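Local coordinates for protein D-ribose pyranase (Bacillus subtilis, PDB 1OGD) that probably catalyses the interconversion of the beta-pyranose and beta-furanose forms of D-ribose, working in the cytoplasm as a decamer built from two pentamers, at residues Ala63-Ala75 and Phe88-Phe101. Sequence-based numbering, arbitrary orientation.
Sequences AVEKVIAAAEIKA and FSEQEIEYLSHEEF. With RIP (beta-D-ribopyranose), chain G.
A beta-alpha-beta crossover pairs strand 66-70 with strand 92-96, outermost in the chain's mixed sheet; V67 N donates to E92 O at 2.8 Å while E94 N donates to V67 O, so V67 bridges both neighbours of I93. A69 N and L96 N continue this parallel pattern, and A71 N closes it on L96 O. Helix 78-87, within the connection, lies on the face where V67, A69 and Y95 point. Branched V67 suits both strand and core: CG2 rests over one face of the F88 ring, 3.5 Å from CG. Beyond the strand end, K74 lays its apolar chain across Y95, CE 3.3 Å from CZ above the ring centre and NZ, a cation-pi partner, 4.0 Å from the centroid. The flat tyrosine gives K74 a face, I73 CG2 an edge and E85 a hydrogen-bonding hydroxyl. A leucine replacing Y95 would probably leave K74 without its cation-pi partner and E85 without that hydroxyl. On the opposite face of the sheet, the long lysine K66, fully extended from chi1 -179° onward, spans to E94 in a salt bridge, NZ meeting OE1 at 2.9 Å from above the carboxylate plane. E72 turns at chi2 (77°) so that OE1 accepts from H98 N, 3.2 Å away, at the start of helix 98-104. H98 NE2 is hydrogen-bonded to O1 of the bound beta-D-ribopyranose (2.8 Å), as are D28, N122 and, from a neighbouring subunit, H20 to the same sugar.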
loop_
_atom_site.group_PDB
_atom_site.type_symbol
_atom_site.label_atom_id
_atom_site.label_comp_id
_atom_site.label_asym_id
_atom_site.label_seq_id
_atom_site.Cartn_x
_atom_site.Cartn_y
_atom_site.Cartn_z
ATOM N N ALA A 63 4.670 -30.891 11.294
ATOM C CA ALA A 63 3.978 -32.169 11.251
ATOM C C ALA A 63 3.527 -32.396 9.803
ATOM O O ALA A 63 2.626 -31.717 9.307
ATOM C CB ALA A 63 2.773 -32.148 12.179
ATOM N N VAL A 64 4.160 -33.352 9.129
ATOM C CA VAL A 64 3.841 -33.662 7.738
ATOM C C VAL A 64 3.001 -34.931 7.609
ATOM O O VAL A 64 3.376 -35.979 8.139
ATOM C CB VAL A 64 5.133 -33.854 6.920
ATOM C CG1 VAL A 64 4.793 -34.093 5.460
ATOM C CG2 VAL A 64 6.044 -32.633 7.088
ATOM N N GLU A 65 1.870 -34.846 6.909
ATOM C CA GLU A 65 1.023 -36.022 6.725
ATOM C C GLU A 65 1.143 -36.619 5.328
ATOM O O GLU A 65 0.691 -37.735 5.086
ATOM C CB GLU A 65 -0.449 -35.705 7.009
ATOM C CG GLU A 65 -1.068 -34.648 6.111
ATOM C CD GLU A 65 -2.588 -34.619 6.206
ATOM O OE1 GLU A 65 -3.130 -35.030 7.257
ATOM O OE2 GLU A 65 -3.240 -34.175 5.235
ATOM N N LYS A 66 1.758 -35.883 4.408
ATOM C CA LYS A 66 1.914 -36.371 3.042
ATOM C C LYS A 66 2.988 -35.584 2.303
ATOM O O LYS A 66 3.086 -34.364 2.447
ATOM C CB LYS A 66 0.585 -36.262 2.295
ATOM C CG LYS A 66 0.615 -36.769 0.866
ATOM C CD LYS A 66 -0.744 -36.576 0.213
ATOM C CE LYS A 66 -0.751 -37.057 -1.226
ATOM N NZ LYS A 66 -2.074 -36.828 -1.877
ATOM N N VAL A 67 3.793 -36.294 1.520
ATOM C CA VAL A 67 4.863 -35.679 0.750
ATOM C C VAL A 67 4.571 -35.906 -0.726
ATOM O O VAL A 67 4.050 -36.955 -1.108
ATOM C CB VAL A 67 6.233 -36.305 1.086
ATOM C CG1 VAL A 67 7.340 -35.536 0.385
ATOM C CG2 VAL A 67 6.454 -36.307 2.596
ATOM N N ILE A 68 4.898 -34.918 -1.553
ATOM C CA ILE A 68 4.662 -35.022 -2.986
ATOM C C ILE A 68 5.924 -34.626 -3.737
ATOM O O ILE A 68 6.491 -33.561 -3.498
ATOM C CB ILE A 68 3.499 -34.105 -3.425
ATOM C CG1 ILE A 68 2.247 -34.443 -2.617
ATOM C CG2 ILE A 68 3.219 -34.280 -4.911
ATOM C CD1 ILE A 68 1.085 -33.507 -2.855
ATOM N N ALA A 69 6.371 -35.501 -4.630
ATOM C CA ALA A 69 7.564 -35.246 -5.428
ATOM C C ALA A 69 7.278 -35.648 -6.870
ATOM O O ALA A 69 6.258 -36.270 -7.154
ATOM C CB ALA A 69 8.743 -36.043 -4.880
ATOM N N ALA A 70 8.168 -35.283 -7.783
ATOM C CA ALA A 70 7.986 -35.631 -9.186
ATOM C C ALA A 70 8.592 -37.009 -9.440
ATOM O O ALA A 70 9.675 -37.318 -8.941
ATOM C CB ALA A 70 8.653 -34.587 -10.082
ATOM N N ALA A 71 7.889 -37.832 -10.212
ATOM C CA ALA A 71 8.365 -39.176 -10.532
ATOM C C ALA A 71 9.791 -39.117 -11.077
ATOM O O ALA A 71 10.634 -39.953 -10.743
ATOM C CB ALA A 71 7.438 -39.827 -11.556
ATOM N N GLU A 72 10.052 -38.112 -11.906
ATOM C CA GLU A 72 11.362 -37.920 -12.513
ATOM C C GLU A 72 12.523 -37.995 -11.529
ATOM O O GLU A 72 13.644 -38.337 -11.917
ATOM C CB GLU A 72 11.427 -36.571 -13.237
ATOM C CG GLU A 72 10.561 -36.460 -14.482
ATOM C CD GLU A 72 9.094 -36.253 -14.178
ATOM O OE1 GLU A 72 8.321 -36.044 -15.136
ATOM O OE2 GLU A 72 8.708 -36.297 -12.989
ATOM N N ILE A 73 12.270 -37.671 -10.265
ATOM C CA ILE A 73 13.336 -37.692 -9.267
ATOM C C ILE A 73 13.927 -39.089 -9.059
ATOM O O ILE A 73 15.122 -39.228 -8.805
ATOM C CB ILE A 73 12.848 -37.135 -7.903
ATOM C CG1 ILE A 73 14.056 -36.805 -7.024
ATOM C CG2 ILE A 73 11.948 -38.147 -7.205
ATOM C CD1 ILE A 73 13.698 -36.223 -5.674
ATOM N N LYS A 74 13.091 -40.117 -9.176
ATOM C CA LYS A 74 13.537 -41.497 -9.002
ATOM C C LYS A 74 14.584 -41.909 -10.034
ATOM O O LYS A 74 15.476 -42.703 -9.741
ATOM C CB LYS A 74 12.354 -42.462 -9.104
ATOM C CG LYS A 74 11.341 -42.380 -7.978
ATOM C CD LYS A 74 10.243 -43.411 -8.207
ATOM C CE LYS A 74 9.199 -43.396 -7.106
ATOM N NZ LYS A 74 8.143 -44.426 -7.329
ATOM N N ALA A 75 14.470 -41.376 -11.245
ATOM C CA ALA A 75 15.401 -41.716 -12.312
ATOM C C ALA A 75 16.601 -40.782 -12.401
ATOM O O ALA A 75 17.738 -41.233 -12.533
ATOM C CB ALA A 75 14.667 -41.738 -13.646
ATOM N N PHE A 88 10.794 -39.684 5.275
ATOM C CA PHE A 88 9.358 -39.730 5.511
ATOM C C PHE A 88 8.789 -41.145 5.443
ATOM O O PHE A 88 7.899 -41.445 4.644
ATOM C CB PHE A 88 8.639 -38.797 4.532
ATOM C CG PHE A 88 9.036 -37.353 4.684
ATOM C CD1 PHE A 88 9.995 -36.787 3.853
ATOM C CD2 PHE A 88 8.483 -36.571 5.696
ATOM C CE1 PHE A 88 10.401 -35.464 4.029
ATOM C CE2 PHE A 88 8.883 -35.246 5.880
ATOM C CZ PHE A 88 9.844 -34.692 5.045
ATOM N N SER A 89 9.311 -42.001 6.319
ATOM C CA SER A 89 8.910 -43.402 6.418
ATOM C C SER A 89 7.422 -43.595 6.679
ATOM O O SER A 89 6.753 -44.332 5.957
ATOM C CB SER A 89 9.694 -44.084 7.540
ATOM O OG SER A 89 11.087 -43.899 7.374
ATOM N N GLU A 90 6.911 -42.937 7.715
ATOM C CA GLU A 90 5.504 -43.059 8.086
ATOM C C GLU A 90 4.540 -42.292 7.192
ATOM O O GLU A 90 3.393 -42.701 7.014
ATOM C CB GLU A 90 5.298 -42.611 9.535
ATOM C CG GLU A 90 6.096 -43.412 10.552
ATOM C CD GLU A 90 5.645 -43.150 11.979
ATOM O OE1 GLU A 90 5.643 -41.971 12.401
ATOM O OE2 GLU A 90 5.293 -44.126 12.677
ATOM N N GLN A 91 4.999 -41.179 6.633
ATOM C CA GLN A 91 4.155 -40.366 5.771
ATOM C C GLN A 91 3.895 -41.019 4.423
ATOM O O GLN A 91 4.641 -41.894 3.979
ATOM C CB GLN A 91 4.788 -38.991 5.540
ATOM C CG GLN A 91 4.888 -38.125 6.779
ATOM C CD GLN A 91 5.807 -38.710 7.828
ATOM O OE1 GLN A 91 6.995 -38.931 7.578
ATOM N NE2 GLN A 91 5.263 -38.965 9.012
ATOM N N GLU A 92 2.820 -40.576 3.781
ATOM C CA GLU A 92 2.432 -41.066 2.467
ATOM C C GLU A 92 3.192 -40.272 1.403
ATOM O O GLU A 92 3.108 -39.044 1.359
ATOM C CB GLU A 92 0.930 -40.878 2.269
ATOM C CG GLU A 92 0.452 -41.145 0.856
ATOM C CD GLU A 92 -0.992 -40.744 0.655
ATOM O OE1 GLU A 92 -1.500 -40.901 -0.475
ATOM O OE2 GLU A 92 -1.617 -40.269 1.628
ATOM N N ILE A 93 3.936 -40.970 0.554
ATOM C CA ILE A 93 4.693 -40.307 -0.497
ATOM C C ILE A 93 4.041 -40.536 -1.854
ATOM O O ILE A 93 3.941 -41.667 -2.325
ATOM C CB ILE A 93 6.144 -40.814 -0.543
ATOM C CG1 ILE A 93 6.824 -40.535 0.798
ATOM C CG2 ILE A 93 6.905 -40.124 -1.663
ATOM C CD1 ILE A 93 8.260 -41.008 0.867
ATOM N N GLU A 94 3.595 -39.450 -2.475
ATOM C CA GLU A 94 2.945 -39.519 -3.774
ATOM C C GLU A 94 3.828 -38.911 -4.867
ATOM O O GLU A 94 4.445 -37.861 -4.671
ATOM C CB GLU A 94 1.598 -38.795 -3.710
ATOM C CG GLU A 94 0.872 -38.694 -5.036
ATOM C CD GLU A 94 -0.474 -38.003 -4.910
ATOM O OE1 GLU A 94 -0.534 -36.927 -4.282
ATOM O OE2 GLU A 94 -1.472 -38.529 -5.446
ATOM N N TYR A 95 3.893 -39.586 -6.013
ATOM C CA TYR A 95 4.688 -39.116 -7.140
ATOM C C TYR A 95 3.806 -38.708 -8.306
ATOM O O TYR A 95 2.824 -39.378 -8.621
ATOM C CB TYR A 95 5.660 -40.197 -7.615
ATOM C CG TYR A 95 6.743 -40.518 -6.623
ATOM C CD1 TYR A 95 6.525 -41.433 -5.595
ATOM C CD2 TYR A 95 7.980 -39.890 -6.696
ATOM C CE1 TYR A 95 7.519 -41.712 -4.661
ATOM C CE2 TYR A 95 8.979 -40.158 -5.771
ATOM C CZ TYR A 95 8.743 -41.070 -4.755
ATOM O OH TYR A 95 9.732 -41.332 -3.836
ATOM N N LEU A 96 4.168 -37.601 -8.942
ATOM C CA LEU A 96 3.428 -37.086 -10.083
ATOM C C LEU A 96 4.443 -36.662 -11.124
ATOM O O LEU A 96 5.637 -36.594 -10.840
ATOM C CB LEU A 96 2.600 -35.867 -9.676
ATOM C CG LEU A 96 1.649 -36.004 -8.492
ATOM C CD1 LEU A 96 1.032 -34.648 -8.199
ATOM C CD2 LEU A 96 0.573 -37.027 -8.804
ATOM N N SER A 97 3.976 -36.377 -12.330
ATOM C CA SER A 97 4.879 -35.925 -13.374
ATOM C C SER A 97 5.318 -34.534 -12.934
ATOM O O SER A 97 4.615 -33.875 -12.167
ATOM C CB SER A 97 4.149 -35.846 -14.718
ATOM O OG SER A 97 3.095 -34.900 -14.672
ATOM N N HIS A 98 6.477 -34.092 -13.404
ATOM C CA HIS A 98 6.979 -32.776 -13.037
ATOM C C HIS A 98 5.991 -31.673 -13.409
ATOM O O HIS A 98 5.882 -30.667 -12.707
ATOM C CB HIS A 98 8.320 -32.510 -13.718
ATOM C CG HIS A 98 8.974 -31.240 -13.275
ATOM N ND1 HIS A 98 9.433 -31.049 -11.989
ATOM C CD2 HIS A 98 9.234 -30.091 -13.942
ATOM C CE1 HIS A 98 9.949 -29.837 -11.884
ATOM N NE2 HIS A 98 9.841 -29.235 -13.055
ATOM N N GLU A 99 5.271 -31.861 -14.510
ATOM C CA GLU A 99 4.299 -30.869 -14.957
ATOM C C GLU A 99 3.148 -30.713 -13.974
ATOM O O GLU A 99 2.757 -29.594 -13.643
ATOM C CB GLU A 99 3.756 -31.233 -16.341
ATOM C CG GLU A 99 4.788 -31.131 -17.449
ATOM C CD GLU A 99 5.449 -29.764 -17.496
ATOM O OE1 GLU A 99 4.726 -28.752 -17.634
ATOM O OE2 GLU A 99 6.695 -29.699 -17.396
ATOM N N GLU A 100 2.599 -31.833 -13.513
ATOM C CA GLU A 100 1.503 -31.787 -12.553
ATOM C C GLU A 100 2.029 -31.180 -11.257
ATOM O O GLU A 100 1.339 -30.405 -10.596
ATOM C CB GLU A 100 0.971 -33.188 -12.265
ATOM C CG GLU A 100 0.460 -33.939 -13.475
ATOM C CD GLU A 100 -0.055 -35.320 -13.106
ATOM O OE1 GLU A 100 -1.090 -35.397 -12.405
ATOM O OE2 GLU A 100 0.581 -36.323 -13.501
ATOM N N PHE A 101 3.259 -31.547 -10.905
ATOM C CA PHE A 101 3.906 -31.049 -9.698
ATOM C C PHE A 101 3.894 -29.521 -9.683
ATOM O O PHE A 101 3.457 -28.905 -8.707
ATOM C CB PHE A 101 5.353 -31.546 -9.639
ATOM C CG PHE A 101 6.091 -31.134 -8.394
ATOM C CD1 PHE A 101 5.932 -31.841 -7.208
ATOM C CD2 PHE A 101 6.942 -30.035 -8.409
ATOM C CE1 PHE A 101 6.611 -31.459 -6.055
ATOM C CE2 PHE A 101 7.624 -29.647 -7.264
ATOM C CZ PHE A 101 7.458 -30.360 -6.083
HETATM C C1 RIP G . 13.190 -26.911 -12.869
HETATM C C2 RIP G . 13.753 -27.581 -11.642
HETATM C C3 RIP G . 13.814 -29.084 -11.866
HETATM C C4 RIP G . 14.565 -29.492 -13.128
HETATM C C5 RIP G . 13.924 -28.762 -14.302
HETATM O O1 RIP G . 11.816 -27.198 -13.030
HETATM O O2 RIP G . 15.039 -27.045 -11.412
HETATM O O3 RIP G . 14.360 -29.724 -10.742
HETATM O O4 RIP G . 15.927 -29.115 -13.058
HETATM O O5 RIP G . 13.847 -27.335 -14.093
#